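PDB 3CLQ: DUF1116 domain-containing protein from Enterococcus faecalis, which is of unknown function but belongs to the AllG family, whose name comes from a subunit of oxamate carbamoyltransferase, so a role in carbamoyl-group transfer is possible though unproven. Local coordinates for residues V37-M41 against E98-V102; L131-L135 against F225-Y231; I174-M179 against L200-L205; D188-N192 against S307-E311. All coordinates share one frame; numbering follows the deposited sequence.

Contact 1: V37-M41 against E98-V102; sequences VMPDM and EHDAV
One polar bond ties these loops together: the imidazole of H99 points its ND1 hydrogen at the backbone oxygen of P39. H99 ND1 to P39 O is 2.7 Å, with an N-H...O angle of 159°. The oxygen lies close to the ring plane, while the nitrogen sits 33° out of the plane of the carbonyl. At its other nitrogen the same ring bonds S94 OG, so both ends of the imidazole are fixed and its rotation is settled.

The remaining contacts are van der Waals. D40 crosses the ring slantwise, with D40 CB 3.6 Å from H99 CE1. The selenomethionine M38 bends at its third torsion (chi3 19°), and its methyl reaches the histidine, the two side chains crossing at about a right angle: M38 CE is 3.5 Å from H99 CB. That methyl also meets the CB of A101, at 3.9 Å. The P39 ring leans on the H99 carbonyl, P39 CD to H99 O being 3.5 Å.

Strand 126-130 lends F128 as a common base for M38 and P39, and L47 touches both M38 and H99. This is loop-to-loop docking, in which a buried histidine donates one bond to a main-chain carbonyl beside the edge strand of an antiparallel sheet.

Contact 2: L131-L135 against F225-Y231; sequences LSEQL and FLGSSDY
F225 presents one ring face to the aliphatic part of Q134 and turns an edge to the S132 carbonyl. Q134 CG stands 3.9 Å from the centroid of the F225 ring, 28° off the normal, a CH-pi contact, while Q134 CB lies over the same face, also offset from the centre. At the edge, S132 O is 3.7 Å from F225 CZ, near the ring plane. The second ring, Y231, is met by S132 as well: S132 CB approaches Y231 CD2 at 3.8 Å. The hydroxyl of that tyrosine bonds S104 OG.

Q134 is the plug of this contact. Its chain bends at the second torsion (chi2 -98°), which carries the amide past F225 and in among the backbone of 226-231. That amide is probably turned over in the model. Beside it, Q134 CB packs 3.4 Å from S228 OG.

The facing turn is held by its own bonds. F225 O receives both S228 OG, at 2.7 Å, and S228 N, from the same face of the carbonyl, closing the chain just past the helix end. Next comes an ST turn, in which Y231 N donates to S229 OG over 3.1 Å.

The loop 131-135 leaves strand 126-130 and leads on to helix 146-168, whose W154 and L159 pack on F225. The contact thus seats the C-terminal end of helix 216-226 and the turn after it against that loop, with F232 beside both Q134 and L226.

Contact 3: I174-M179 against L200-L205; sequences IDLRLM and LLVQAL
A strand end running into a helix, 174-179, lies against one side of helix 195-210, the backbones coming nearest at I174 with A204 (CA to CA 7.9 Å) and at M179 with L200 (7.3 Å).

The selenomethionine M179 does most of the touching. Its CG stands anti to the backbone N (chi1 -166°) and the chain stays extended to the selenium, which brings SE to the other helix; a bend at the last torsion (chi3 -79°) then turns the methyl along it. SE rests 3.9 Å from L200 CB, while M179 CE lies 3.5 Å from L200 O and also meets A204 CB. The side chains of M179 and L200 run antiparallel, flank against flank.

I174 reaches the same small residue with the end of its long branch: I174 CD1 is 4.0 Å from A204 CB. The short alanine is therefore touched by both partners, and the I174 methyl also brushes L201 CD2 and L205 CD2 at 4.3 Å each. The side-chain contacts are apolar; the selenium and its methyl also lie against the L200-L201 backbone.

A polar feature at the start of helix 176-183 is the N-cap, D175, whose OD1 accepts from L178 N at 3.2 Å from above the carboxylate plane, with the N-H aimed almost straight at it (174°).

I174, on the outermost strand of the antiparallel sheet, pairs with L28 of strand 26-33. W237 of helix 234-247 covers M179, T236 packs on L201, and across the dimer V202 touches Q203 of the second subunit.

Contact 4: D188-N192 against S307-E311; sequences DECHN and SAITE
H191 sits between S307 and E311 in an arrangement resembling a Ser-His-Glu charge relay, though no catalytic role is established for these residues. ND1 meets the carboxylate at the ring edge, while S307 OG stands obliquely near the other nitrogen, 3.2 Å from H191 NE2. H191 ND1 donates to E311 OE2 in a bond modelled as very short and badly bent, and the placement of OE2 is doubtful, so its exact length should not be trusted.

T310 supplies the apolar part of the first shell, its CG2 touching H191 CB at 3.7 Å. The imidazole reaches this group because its CG lies anti to the backbone N (chi1 -169°), which swings the ring across toward the start of helix 309-313.

In the second shell, E311 OE1 accepts from G317 N, which holds the far end of the carboxylate, and S307 OG has a weak bond from R262 NH2. Strand 383-388 touches both H191, through T385, and E311, through I383. C190 packs on W237 of helix 234-247.

The loop carrying the histidine is shaped by E189, which folds back over its own backbone so that each carboxylate oxygen accepts two N-H groups. H191 N donates to E189 OE1 at 2.6 Å, from above the carboxylate plane, and R193 N bonds the same oxygen. The other oxygen takes N192 ND2 at 3.1 Å, and N192 N, which meets E189 OE2 on its syn side at 2.8 Å.

How the contacts relate
Contact 4 lies nearest the middle of the chain, about 7 Å from its centre, and is wholly buried and largely polar. Contact 3 is largely buried too, although its centre is the farthest out, and its side chains meet through apolar groups; contacts 1 and 2, which join loops or turns, are only partly buried. Helix 234-247 borders contacts 1, 3 and 4, with W237 touching both of the latter two. Contacts 1 and 2 share strand 126-130, which backs one and leads into the other. Both contacts 1 and 4 centre on a histidine, one bonded to a backbone carbonyl and the other facing a carboxylate. Contacts 2 and 4 interleave along the sequence, their nearest atoms about 4 Å apart.

Contact 1: V37-M41 against E98-V102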
# COMPACT_ATOMS: atom_id res chain seq x y z
N VAL B 37 -8.38 13.68 -28.07
CA VAL B 37 -6.94 13.69 -27.82
C VAL B 37 -6.12 12.58 -28.48
O VAL B 37 -4.91 12.71 -28.59
CB VAL B 37 -6.65 13.72 -26.31
CG1 VAL B 37 -7.27 14.95 -25.69
CG2 VAL B 37 -7.15 12.47 -25.64
N MSE B 38 -6.77 11.51 -28.91
CA MSE B 38 -6.04 10.37 -29.47
C MSE B 38 -5.73 10.55 -30.95
O MSE B 38 -6.44 11.27 -31.64
CB MSE B 38 -6.83 9.08 -29.25
CG MSE B 38 -7.08 8.83 -27.76
SE MSE B 38 -7.35 6.93 -27.36
CE MSE B 38 -6.55 6.19 -28.98
N PRO B 39 -4.65 9.89 -31.45
CA PRO B 39 -4.25 9.97 -32.86
C PRO B 39 -5.22 9.22 -33.78
O PRO B 39 -5.69 8.14 -33.42
CB PRO B 39 -2.88 9.27 -32.89
CG PRO B 39 -2.52 8.95 -31.48
CD PRO B 39 -3.78 8.99 -30.67
N ASP B 40 -5.51 9.81 -34.94
CA ASP B 40 -6.34 9.20 -35.99
C ASP B 40 -7.68 8.67 -35.49
O ASP B 40 -8.09 7.57 -35.84
CB ASP B 40 -5.59 8.08 -36.72
CG ASP B 40 -4.13 8.42 -36.94
OD1 ASP B 40 -3.26 7.79 -36.27
OD2 ASP B 40 -3.85 9.30 -37.78
N MSE B 41 -8.37 9.44 -34.68
CA MSE B 41 -9.71 9.08 -34.25
C MSE B 41 -10.78 9.65 -35.19
O MSE B 41 -10.66 10.76 -35.70
CB MSE B 41 -9.95 9.60 -32.84
CG MSE B 41 -10.98 8.82 -32.07
SE MSE B 41 -10.24 7.12 -31.49
CE MSE B 41 -11.71 6.49 -30.35
N GLU B 98 -2.24 0.51 -32.03
CA GLU B 98 -1.93 1.26 -33.22
C GLU B 98 -2.38 2.71 -33.14
O GLU B 98 -2.24 3.46 -34.09
CB GLU B 98 -2.54 0.58 -34.42
CG GLU B 98 -1.92 -0.75 -34.71
CD GLU B 98 -2.39 -1.28 -36.03
OE1 GLU B 98 -2.10 -2.47 -36.31
OE2 GLU B 98 -3.04 -0.52 -36.78
N HIS B 99 -2.90 3.08 -31.97
CA HIS B 99 -3.23 4.47 -31.67
C HIS B 99 -2.60 4.88 -30.35
O HIS B 99 -3.14 5.70 -29.61
CB HIS B 99 -4.73 4.67 -31.61
CG HIS B 99 -5.40 4.46 -32.93
ND1 HIS B 99 -5.67 5.49 -33.80
CD2 HIS B 99 -5.83 3.33 -33.54
CE1 HIS B 99 -6.26 5.02 -34.88
NE2 HIS B 99 -6.38 3.71 -34.74
N ASP B 100 -1.46 4.27 -30.05
CA ASP B 100 -0.69 4.66 -28.88
C ASP B 100 -1.52 4.50 -27.63
O ASP B 100 -1.31 5.21 -26.65
CB ASP B 100 -0.20 6.11 -29.04
CG ASP B 100 0.86 6.25 -30.14
OD1 ASP B 100 1.49 5.22 -30.46
OD2 ASP B 100 1.07 7.35 -30.69
N ALA B 101 -2.47 3.57 -27.64
CA ALA B 101 -3.24 3.30 -26.43
C ALA B 101 -3.07 1.84 -26.02
O ALA B 101 -2.40 1.10 -26.73
CB ALA B 101 -4.71 3.61 -26.66
N VAL B 102 -3.68 1.44 -24.91
CA VAL B 102 -3.84 0.01 -24.53
C VAL B 102 -5.19 -0.22 -23.85
O VAL B 102 -5.75 0.67 -23.23
CB VAL B 102 -2.76 -0.49 -23.58
CG1 VAL B 102 -1.45 -0.69 -24.31
CG2 VAL B 102 -2.59 0.45 -22.41

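Contact 2: L131-L135 against F225-Y231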
# COMPACT_ATOMS: atom_id res chain seq x y z
N LEU B 131 -10.68 4.21 -18.57
CA LEU B 131 -10.82 4.08 -17.14
C LEU B 131 -11.46 2.76 -16.77
O LEU B 131 -12.19 2.16 -17.55
CB LEU B 131 -11.67 5.21 -16.60
CG LEU B 131 -11.00 6.58 -16.51
CD1 LEU B 131 -10.51 7.03 -17.88
CD2 LEU B 131 -11.99 7.58 -15.95
N SER B 132 -11.17 2.31 -15.56
CA SER B 132 -11.91 1.22 -14.96
C SER B 132 -13.35 1.66 -14.69
O SER B 132 -13.60 2.62 -13.96
CB SER B 132 -11.24 0.80 -13.65
OG SER B 132 -12.14 0.10 -12.81
N GLU B 133 -14.30 0.98 -15.31
CA GLU B 133 -15.64 0.95 -14.77
C GLU B 133 -15.33 0.14 -13.54
O GLU B 133 -14.24 -0.43 -13.48
CB GLU B 133 -16.52 0.19 -15.73
CG GLU B 133 -16.21 0.55 -17.16
CD GLU B 133 -16.72 -0.48 -18.15
OE1 GLU B 133 -15.87 -1.23 -18.69
OE2 GLU B 133 -17.96 -0.54 -18.39
N GLN B 134 -16.16 0.08 -12.52
CA GLN B 134 -15.53 -0.50 -11.31
C GLN B 134 -16.14 -1.81 -10.83
O GLN B 134 -15.63 -2.42 -9.90
CB GLN B 134 -15.39 0.52 -10.18
CG GLN B 134 -14.22 1.50 -10.35
CD GLN B 134 -12.96 1.10 -9.55
OE1 GLN B 134 -12.85 1.37 -8.35
NE2 GLN B 134 -12.02 0.46 -10.23
N LEU B 135 -17.22 -2.24 -11.47
CA LEU B 135 -17.94 -3.41 -10.99
C LEU B 135 -17.47 -4.72 -11.65
O LEU B 135 -16.48 -4.73 -12.40
CB LEU B 135 -19.47 -3.21 -11.15
CG LEU B 135 -20.26 -2.61 -9.96
CD1 LEU B 135 -20.62 -3.69 -8.89
CD2 LEU B 135 -19.56 -1.40 -9.32
N PHE B 225 -17.76 5.28 -5.76
CA PHE B 225 -17.33 4.59 -6.97
C PHE B 225 -15.84 4.19 -6.91
O PHE B 225 -15.45 3.06 -7.29
CB PHE B 225 -17.61 5.50 -8.17
CG PHE B 225 -17.17 4.95 -9.49
CD1 PHE B 225 -18.04 4.19 -10.27
CD2 PHE B 225 -15.90 5.21 -9.98
CE1 PHE B 225 -17.65 3.68 -11.52
CE2 PHE B 225 -15.50 4.70 -11.21
CZ PHE B 225 -16.37 3.94 -11.98
N LEU B 226 -14.99 5.09 -6.42
CA LEU B 226 -13.57 4.84 -6.45
C LEU B 226 -13.12 3.74 -5.48
O LEU B 226 -12.13 3.07 -5.74
CB LEU B 226 -12.78 6.14 -6.27
CG LEU B 226 -12.83 7.17 -7.43
CD1 LEU B 226 -12.25 8.50 -6.96
CD2 LEU B 226 -12.13 6.71 -8.75
N GLY B 227 -13.85 3.52 -4.40
CA GLY B 227 -13.52 2.42 -3.50
C GLY B 227 -14.46 1.22 -3.62
O GLY B 227 -14.52 0.37 -2.72
N SER B 228 -15.21 1.13 -4.71
CA SER B 228 -16.09 -0.01 -4.88
C SER B 228 -15.27 -1.20 -5.37
O SER B 228 -15.69 -2.36 -5.32
CB SER B 228 -17.24 0.32 -5.84
OG SER B 228 -16.72 0.73 -7.09
N SER B 229 -14.07 -0.92 -5.83
CA SER B 229 -13.26 -1.96 -6.38
C SER B 229 -11.83 -1.50 -6.24
O SER B 229 -11.56 -0.32 -6.26
CB SER B 229 -13.63 -2.16 -7.85
OG SER B 229 -12.56 -2.70 -8.60
N ASP B 230 -10.92 -2.45 -6.10
CA ASP B 230 -9.53 -2.06 -5.98
C ASP B 230 -8.83 -1.97 -7.33
O ASP B 230 -7.63 -1.90 -7.39
CB ASP B 230 -8.79 -2.96 -4.98
CG ASP B 230 -8.64 -4.37 -5.47
OD1 ASP B 230 -8.00 -5.20 -4.76
OD2 ASP B 230 -9.16 -4.65 -6.58
N TYR B 231 -9.59 -1.93 -8.42
CA TYR B 231 -9.00 -1.98 -9.74
C TYR B 231 -8.79 -0.63 -10.42
O TYR B 231 -8.33 -0.57 -11.55
CB TYR B 231 -9.87 -2.86 -10.66
CG TYR B 231 -9.21 -3.15 -11.99
CD1 TYR B 231 -8.02 -3.89 -12.05
CD2 TYR B 231 -9.76 -2.68 -13.17
CE1 TYR B 231 -7.40 -4.17 -13.27
CE2 TYR B 231 -9.15 -2.95 -14.42
CZ TYR B 231 -7.97 -3.69 -14.46
OH TYR B 231 -7.37 -3.95 -15.67

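Contact 3: I174-M179 against L200-L205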
# COMPACT_ATOMS: atom_id res chain seq x y z
N ILE B 174 1.06 13.85 -12.29
CA ILE B 174 1.36 12.79 -11.36
C ILE B 174 2.41 11.85 -12.00
O ILE B 174 2.27 11.40 -13.16
CB ILE B 174 0.07 12.04 -11.00
CG1 ILE B 174 -0.91 13.03 -10.34
CG2 ILE B 174 0.33 10.83 -10.12
CD1 ILE B 174 -2.09 12.37 -9.67
N ASP B 175 3.47 11.59 -11.24
CA ASP B 175 4.58 10.75 -11.70
C ASP B 175 4.26 9.28 -11.52
O ASP B 175 4.17 8.77 -10.42
CB ASP B 175 5.87 11.11 -10.97
CG ASP B 175 7.04 10.24 -11.39
OD1 ASP B 175 6.87 9.28 -12.19
OD2 ASP B 175 8.15 10.55 -10.91
N LEU B 176 4.13 8.58 -12.63
CA LEU B 176 3.62 7.25 -12.55
C LEU B 176 4.72 6.25 -12.23
O LEU B 176 4.50 5.29 -11.50
CB LEU B 176 2.92 6.93 -13.85
CG LEU B 176 1.39 7.00 -13.92
CD1 LEU B 176 0.73 7.85 -12.84
CD2 LEU B 176 0.95 7.43 -15.32
N ARG B 177 5.92 6.46 -12.75
CA ARG B 177 6.98 5.51 -12.45
C ARG B 177 7.32 5.56 -10.98
O ARG B 177 7.64 4.56 -10.38
CB ARG B 177 8.22 5.73 -13.30
CG ARG B 177 9.19 4.58 -13.21
CD ARG B 177 10.49 4.90 -13.89
NE ARG B 177 11.22 5.94 -13.17
CZ ARG B 177 12.33 6.53 -13.62
NH1 ARG B 177 12.85 6.19 -14.80
NH2 ARG B 177 12.92 7.46 -12.90
N LEU B 178 7.25 6.73 -10.38
CA LEU B 178 7.44 6.80 -8.94
C LEU B 178 6.34 6.01 -8.22
O LEU B 178 6.64 5.20 -7.34
CB LEU B 178 7.46 8.25 -8.46
CG LEU B 178 7.62 8.46 -6.94
CD1 LEU B 178 8.96 7.95 -6.40
CD2 LEU B 178 7.40 9.92 -6.58
N MSE B 179 5.09 6.24 -8.58
CA MSE B 179 4.00 5.63 -7.83
C MSE B 179 4.04 4.11 -7.98
O MSE B 179 3.81 3.36 -7.04
CB MSE B 179 2.65 6.19 -8.26
CG MSE B 179 1.52 5.85 -7.32
SE MSE B 179 -0.12 6.89 -7.69
CE MSE B 179 0.37 8.59 -6.85
N LEU B 200 -3.03 4.71 -3.67
CA LEU B 200 -2.10 5.82 -3.77
C LEU B 200 -2.59 6.85 -4.77
O LEU B 200 -2.31 8.03 -4.64
CB LEU B 200 -0.70 5.35 -4.19
CG LEU B 200 0.16 4.68 -3.12
CD1 LEU B 200 1.33 3.96 -3.82
CD2 LEU B 200 0.67 5.64 -2.02
N LEU B 201 -3.33 6.39 -5.76
CA LEU B 201 -3.80 7.25 -6.81
C LEU B 201 -5.02 8.05 -6.36
O LEU B 201 -5.08 9.25 -6.60
CB LEU B 201 -4.17 6.42 -8.03
CG LEU B 201 -3.82 6.93 -9.41
CD1 LEU B 201 -4.84 6.45 -10.45
CD2 LEU B 201 -3.75 8.39 -9.39
N VAL B 202 -5.99 7.41 -5.70
CA VAL B 202 -7.21 8.15 -5.38
C VAL B 202 -6.86 9.21 -4.37
O VAL B 202 -7.48 10.26 -4.31
CB VAL B 202 -8.40 7.26 -4.86
CG1 VAL B 202 -8.36 5.83 -5.40
CG2 VAL B 202 -8.49 7.26 -3.34
N GLN B 203 -5.84 8.94 -3.57
CA GLN B 203 -5.37 9.88 -2.59
C GLN B 203 -4.65 11.10 -3.22
O GLN B 203 -4.81 12.23 -2.78
CB GLN B 203 -4.44 9.18 -1.61
CG GLN B 203 -4.01 10.09 -0.50
CD GLN B 203 -2.83 9.57 0.27
OE1 GLN B 203 -2.09 8.69 -0.21
NE2 GLN B 203 -2.65 10.09 1.48
N ALA B 204 -3.83 10.87 -4.23
CA ALA B 204 -3.17 11.97 -4.90
C ALA B 204 -4.19 12.82 -5.66
O ALA B 204 -4.04 14.03 -5.78
CB ALA B 204 -2.09 11.45 -5.82
N LEU B 205 -5.23 12.18 -6.19
CA LEU B 205 -6.28 12.90 -6.91
C LEU B 205 -7.19 13.78 -6.03
O LEU B 205 -7.67 14.81 -6.50
CB LEU B 205 -7.16 11.93 -7.69
CG LEU B 205 -6.60 11.32 -8.97
CD1 LEU B 205 -7.58 10.31 -9.51
CD2 LEU B 205 -6.33 12.40 -10.01

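Contact 4: D188-N192 against S307-E311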
# COMPACT_ATOMS: atom_id res chain seq x y z
N ASP B 188 2.08 -5.08 -4.40
CA ASP B 188 1.35 -5.12 -5.67
C ASP B 188 2.28 -5.64 -6.69
O ASP B 188 3.48 -5.72 -6.44
CB ASP B 188 0.95 -3.73 -6.12
CG ASP B 188 -0.32 -3.26 -5.48
OD1 ASP B 188 -0.69 -3.88 -4.45
OD2 ASP B 188 -0.92 -2.27 -6.01
N GLU B 189 1.75 -5.95 -7.87
CA GLU B 189 2.56 -6.30 -9.01
C GLU B 189 2.01 -5.60 -10.23
O GLU B 189 2.51 -5.77 -11.34
CB GLU B 189 2.64 -7.81 -9.21
CG GLU B 189 1.36 -8.55 -8.93
CD GLU B 189 0.27 -8.26 -9.96
OE1 GLU B 189 -0.34 -7.18 -9.88
OE2 GLU B 189 0.02 -9.12 -10.83
N CYS B 190 0.96 -4.81 -10.00
CA CYS B 190 0.40 -3.90 -11.02
C CYS B 190 -0.25 -4.57 -12.23
O CYS B 190 -0.37 -3.97 -13.27
CB CYS B 190 1.43 -2.84 -11.45
SG CYS B 190 1.95 -1.67 -10.11
N HIS B 191 -0.67 -5.81 -12.08
CA HIS B 191 -1.49 -6.48 -13.09
C HIS B 191 -2.72 -7.03 -12.36
O HIS B 191 -3.82 -6.50 -12.51
CB HIS B 191 -0.69 -7.61 -13.73
CG HIS B 191 -1.33 -8.19 -14.94
ND1 HIS B 191 -0.60 -8.62 -16.03
CD2 HIS B 191 -2.63 -8.44 -15.24
CE1 HIS B 191 -1.43 -9.11 -16.95
NE2 HIS B 191 -2.66 -9.01 -16.49
N ASN B 192 -2.51 -8.06 -11.53
CA ASN B 192 -3.59 -8.73 -10.81
C ASN B 192 -3.95 -8.10 -9.46
O ASN B 192 -5.13 -8.02 -9.10
CB ASN B 192 -3.21 -10.18 -10.60
CG ASN B 192 -2.99 -10.91 -11.91
OD1 ASN B 192 -3.96 -11.19 -12.64
ND2 ASN B 192 -1.71 -11.23 -12.23
N SER B 307 -3.27 -6.04 -21.06
CA SER B 307 -2.65 -5.94 -19.75
C SER B 307 -1.28 -6.57 -19.70
O SER B 307 -0.58 -6.41 -18.71
CB SER B 307 -3.55 -6.58 -18.69
OG SER B 307 -4.05 -7.82 -19.17
N ALA B 308 -0.91 -7.31 -20.73
CA ALA B 308 0.34 -8.04 -20.73
C ALA B 308 1.49 -7.11 -21.07
O ALA B 308 2.63 -7.53 -21.14
CB ALA B 308 0.27 -9.18 -21.74
N ILE B 309 1.19 -5.83 -21.27
CA ILE B 309 2.23 -4.86 -21.57
C ILE B 309 3.02 -4.71 -20.27
O ILE B 309 4.19 -4.36 -20.24
CB ILE B 309 1.62 -3.51 -21.99
CG1 ILE B 309 2.70 -2.57 -22.51
CG2 ILE B 309 0.78 -2.87 -20.86
CD1 ILE B 309 3.05 -2.83 -23.95
N THR B 310 2.30 -4.97 -19.21
CA THR B 310 2.80 -4.98 -17.88
C THR B 310 4.02 -5.93 -17.69
O THR B 310 5.09 -5.52 -17.25
CB THR B 310 1.59 -5.34 -16.98
OG1 THR B 310 0.84 -4.14 -16.73
CG2 THR B 310 2.00 -5.97 -15.72
N GLU B 311 3.87 -7.20 -18.02
CA GLU B 311 5.02 -8.07 -18.00
C GLU B 311 6.01 -7.72 -19.11
O GLU B 311 7.21 -8.01 -18.97
CB GLU B 311 4.60 -9.53 -18.07
CG GLU B 311 3.10 -9.67 -18.20
CD GLU B 311 2.45 -10.16 -16.91
OE1 GLU B 311 3.12 -10.89 -16.16
OE2 GLU B 311 1.27 -9.83 -16.67